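Local coordinates for protein probable benzoylformate decarboxylase (PDB 7ORX) that belongs to the thiamine diphosphate-dependent enzymes and binds thiamine diphosphate in a site shared between two subunits, at residues His73-Met82 with Leu113-Met122. Numbering follows the deposited sequence.
With TPP (thiamine diphosphate), chain K.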
loop_
_atom_site.group_PDB
_atom_site.type_symbol
_atom_site.label_atom_id
_atom_site.label_comp_id
_atom_site.label_asym_id
_atom_site.label_seq_id
_atom_site.Cartn_x
_atom_site.Cartn_y
_atom_site.Cartn_z
ATOM N N HIS C 73 -20.900 -4.733 -1.280
ATOM C CA HIS C 73 -21.157 -3.711 -2.315
ATOM C C HIS C 73 -20.006 -2.709 -2.401
ATOM O O HIS C 73 -19.977 -1.795 -1.587
ATOM C CB HIS C 73 -22.487 -2.990 -2.077
ATOM C CG HIS C 73 -22.661 -1.886 -3.060
ATOM N ND1 HIS C 73 -22.725 -2.122 -4.452
ATOM C CD2 HIS C 73 -22.654 -0.550 -2.893
ATOM C CE1 HIS C 73 -22.810 -0.975 -5.085
ATOM N NE2 HIS C 73 -22.775 0.006 -4.146
ATOM N N ALA C 74 -19.155 -2.825 -3.434
ATOM C CA ALA C 74 -18.221 -1.760 -3.885
ATOM C C ALA C 74 -17.322 -1.331 -2.717
ATOM O O ALA C 74 -17.028 -2.186 -1.841
ATOM C CB ALA C 74 -19.033 -0.614 -4.461
ATOM N N ALA C 75 -16.924 -0.052 -2.672
ATOM C CA ALA C 75 -16.017 0.536 -1.654
ATOM C C ALA C 75 -16.768 0.858 -0.348
ATOM O O ALA C 75 -16.184 0.608 0.742
ATOM C CB ALA C 75 -15.353 1.770 -2.228
ATOM N N SER C 76 -17.993 1.398 -0.449
ATOM C CA SER C 76 -18.834 1.824 0.708
ATOM C C SER C 76 -19.234 0.605 1.552
ATOM O O SER C 76 -19.116 0.688 2.801
ATOM C CB SER C 76 -20.041 2.652 0.273
ATOM O OG SER C 76 -20.598 2.210 -0.966
ATOM N N GLY C 77 -19.670 -0.479 0.903
ATOM C CA GLY C 77 -20.015 -1.770 1.541
ATOM C C GLY C 77 -18.787 -2.486 2.121
ATOM O O GLY C 77 -18.879 -2.981 3.273
ATOM N N SER C 78 -17.674 -2.552 1.377
ATOM C CA SER C 78 -16.402 -3.191 1.821
ATOM C C SER C 78 -15.831 -2.444 3.031
ATOM O O SER C 78 -15.432 -3.134 4.005
ATOM C CB SER C 78 -15.392 -3.284 0.686
ATOM O OG SER C 78 -15.899 -4.174 -0.263
ATOM N N GLY C 79 -15.765 -1.109 2.947
ATOM C CA GLY C 79 -15.267 -0.224 4.012
ATOM C C GLY C 79 -16.038 -0.442 5.318
ATOM O O GLY C 79 -15.388 -0.548 6.382
ATOM N N ASN C 80 -17.377 -0.535 5.265
ATOM C CA ASN C 80 -18.240 -0.750 6.452
ATOM C C ASN C 80 -17.849 -2.052 7.188
ATOM O O ASN C 80 -18.177 -2.162 8.422
ATOM C CB ASN C 80 -19.725 -0.666 6.070
ATOM C CG ASN C 80 -20.249 0.763 5.966
ATOM O OD1 ASN C 80 -19.636 1.723 6.445
ATOM N ND2 ASN C 80 -21.415 0.923 5.371
ATOM N N ALA C 81 -17.125 -2.984 6.521
ATOM C CA ALA C 81 -16.762 -4.326 7.054
ATOM C C ALA C 81 -15.312 -4.406 7.580
ATOM O O ALA C 81 -14.945 -5.439 8.158
ATOM C CB ALA C 81 -17.031 -5.353 5.997
ATOM N N MET C 82 -14.513 -3.356 7.441
ATOM C CA MET C 82 -13.084 -3.359 7.843
ATOM C C MET C 82 -12.933 -3.651 9.324
ATOM O O MET C 82 -12.067 -4.428 9.687
ATOM C CB MET C 82 -12.453 -2.012 7.526
ATOM C CG MET C 82 -12.385 -1.785 6.030
ATOM S SD MET C 82 -10.696 -1.811 5.468
ATOM C CE MET C 82 -10.232 -3.490 5.920
ATOM N N LEU C 113 -19.792 4.619 -7.636
ATOM C CA LEU C 113 -19.656 3.245 -7.054
ATOM C C LEU C 113 -18.485 2.458 -7.683
ATOM O O LEU C 113 -18.507 1.204 -7.594
ATOM C CB LEU C 113 -20.990 2.486 -7.136
ATOM C CG LEU C 113 -21.972 2.729 -5.969
ATOM C CD1 LEU C 113 -21.308 2.678 -4.585
ATOM C CD2 LEU C 113 -22.728 4.047 -6.115
ATOM N N SER C 114 -17.491 3.170 -8.244
ATOM C CA SER C 114 -16.085 2.717 -8.463
ATOM C C SER C 114 -15.388 2.561 -7.107
ATOM O O SER C 114 -15.427 3.527 -6.298
ATOM C CB SER C 114 -15.269 3.651 -9.318
ATOM O OG SER C 114 -15.571 3.467 -10.667
ATOM N N ASN C 115 -14.776 1.388 -6.901
ATOM C CA ASN C 115 -13.754 1.083 -5.866
ATOM C C ASN C 115 -12.386 1.415 -6.500
ATOM O O ASN C 115 -11.970 0.711 -7.423
ATOM C CB ASN C 115 -13.985 -0.351 -5.359
ATOM C CG ASN C 115 -13.115 -0.799 -4.195
ATOM O OD1 ASN C 115 -12.190 -0.083 -3.777
ATOM N ND2 ASN C 115 -13.396 -1.998 -3.692
ATOM N N VAL C 116 -11.763 2.523 -6.094
ATOM C CA VAL C 116 -10.454 3.010 -6.635
ATOM C C VAL C 116 -9.325 2.306 -5.855
ATOM O O VAL C 116 -9.220 2.585 -4.643
ATOM C CB VAL C 116 -10.342 4.553 -6.568
ATOM C CG1 VAL C 116 -9.167 5.080 -7.396
ATOM C CG2 VAL C 116 -11.640 5.247 -6.990
ATOM N N ASP C 117 -8.548 1.416 -6.501
ATOM C CA ASP C 117 -7.491 0.571 -5.874
ATOM C C ASP C 117 -8.157 -0.395 -4.900
ATOM O O ASP C 117 -7.988 -0.219 -3.670
ATOM C CB ASP C 117 -6.421 1.376 -5.112
ATOM C CG ASP C 117 -5.500 2.244 -5.968
ATOM O OD1 ASP C 117 -5.710 2.318 -7.231
ATOM O OD2 ASP C 117 -4.542 2.835 -5.379
ATOM N N ALA C 118 -8.897 -1.372 -5.410
ATOM C CA ALA C 118 -9.691 -2.297 -4.572
ATOM C C ALA C 118 -8.760 -3.195 -3.744
ATOM O O ALA C 118 -9.112 -3.480 -2.562
ATOM C CB ALA C 118 -10.621 -3.095 -5.458
ATOM N N GLY C 119 -7.631 -3.614 -4.349
ATOM C CA GLY C 119 -6.522 -4.362 -3.721
ATOM C C GLY C 119 -5.922 -3.659 -2.503
ATOM O O GLY C 119 -5.534 -4.358 -1.540
ATOM N N THR C 120 -5.839 -2.325 -2.526
ATOM C CA THR C 120 -5.298 -1.488 -1.412
ATOM C C THR C 120 -6.337 -1.348 -0.280
ATOM O O THR C 120 -5.921 -1.375 0.892
ATOM C CB THR C 120 -4.862 -0.090 -1.895
ATOM O OG1 THR C 120 -4.085 -0.208 -3.091
ATOM C CG2 THR C 120 -4.080 0.687 -0.852
ATOM N N LEU C 121 -7.620 -1.160 -0.613
ATOM C CA LEU C 121 -8.688 -0.804 0.366
ATOM C C LEU C 121 -8.572 -1.692 1.625
ATOM O O LEU C 121 -8.433 -1.110 2.741
ATOM C CB LEU C 121 -10.060 -0.906 -0.322
ATOM C CG LEU C 121 -11.292 -0.537 0.526
ATOM C CD1 LEU C 121 -11.283 0.921 1.026
ATOM C CD2 LEU C 121 -12.560 -0.832 -0.273
ATOM N N MET C 122 -8.513 -3.020 1.450
ATOM C CA MET C 122 -8.667 -4.027 2.535
ATOM C C MET C 122 -7.317 -4.436 3.138
ATOM O O MET C 122 -7.344 -5.112 4.183
ATOM C CB MET C 122 -9.379 -5.285 2.032
ATOM C CG MET C 122 -10.690 -5.013 1.349
ATOM S SD MET C 122 -11.835 -4.285 2.572
ATOM C CE MET C 122 -12.959 -5.644 2.896
HETATM N "N1'" TPP K . -24.624 -0.771 1.098
HETATM C "C2'" TPP K . -24.055 0.441 1.140
HETATM C CM2 TPP K . -23.195 0.770 2.315
HETATM N "N3'" TPP K . -24.188 1.383 0.205
HETATM C "C4'" TPP K . -24.956 1.096 -0.858
HETATM N "N4'" TPP K . -25.067 2.051 -1.798
HETATM C "C5'" TPP K . -25.613 -0.148 -0.983
HETATM C "C6'" TPP K . -25.396 -1.054 0.037
HETATM C "C7'" TPP K . -26.486 -0.478 -2.171
HETATM N N3 TPP K . -27.723 0.317 -2.208
HETATM C C2 TPP K . -27.821 1.455 -2.893
HETATM S S1 TPP K . -29.446 1.791 -3.274
HETATM C C5 TPP K . -29.949 0.688 -2.025
HETATM C C4 TPP K . -28.911 -0.049 -1.564
HETATM C CM4 TPP K . -28.973 -1.117 -0.513
HETATM C C6 TPP K . -31.383 0.649 -1.560
HETATM C C7 TPP K . -31.637 1.483 -0.313
HETATM O O7 TPP K . -33.039 1.361 0.067
HETATM P PA TPP K . -33.880 2.644 0.570
HETATM O O1A TPP K . -32.998 3.548 1.363
HETATM O O2A TPP K . -35.108 2.011 1.128
HETATM O O3A TPP K . -34.235 3.482 -0.744
HETATM P PB TPP K . -35.382 3.271 -1.835
HETATM O O1B TPP K . -36.004 4.631 -2.102
HETATM O O2B TPP K . -34.665 2.728 -3.036
HETATM O O3B TPP K . -36.349 2.286 -1.229
#
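With CG anti to the backbone N (chi1 175°), the H73 ring meets L113, whose side chain crosses it at about a right angle; the same choice of first torsion at L121 (chi1 -178°) carries CD2 to the helix of residues 74-79. L113 meets the NE2 side of the ring with CG and CD1, and CD1 also lies 3.7 Å from S76 OG. The two faces of the imidazole are covered differently: A74 CB sits over the ring centre, 3.7 Å above the plane, while C7' of thiamine diphosphate lies above the opposite face, displaced toward the rim. Beside it the pyrimidine comes close, H73 CD2 being 3.5 Å from C4' of the cofactor. ND1 is hydrogen-bonded to E31, which probably fixes the rotation of the ring.

Further along, A75 rests against the side-chain amide of N115, its CB 3.9 Å from N115 CG. L121 CD2 packs on A75 and S78, one turn apart, 4.0 Å from A75 CA and 3.9 Å from S78 CB. The hydroxyl of S78 turns back to its own helix, donating to A74 O at 2.8 Å nearly along the C=O axis (167°), and is also hydrogen-bonded to Y158 of strand 157-162. M82 and M122 finish the interface, their side chains crossing obliquely with M82 CE 3.8 Å from M122 SD.

The contact thus joins the helix that follows strand 68-73 to the loop and the short, weakly bonded helix 118-121 that follow strand 95-101, its neighbour in one parallel sheet. H73, S76, G77 and N80 belong to the thiamine diphosphate pocket, which the second subunit completes. A cofactor site at the C-terminal end of the parallel sheet is characteristic of the N-terminal, pyrimidine-binding alpha/beta domain of thiamine diphosphate enzymes.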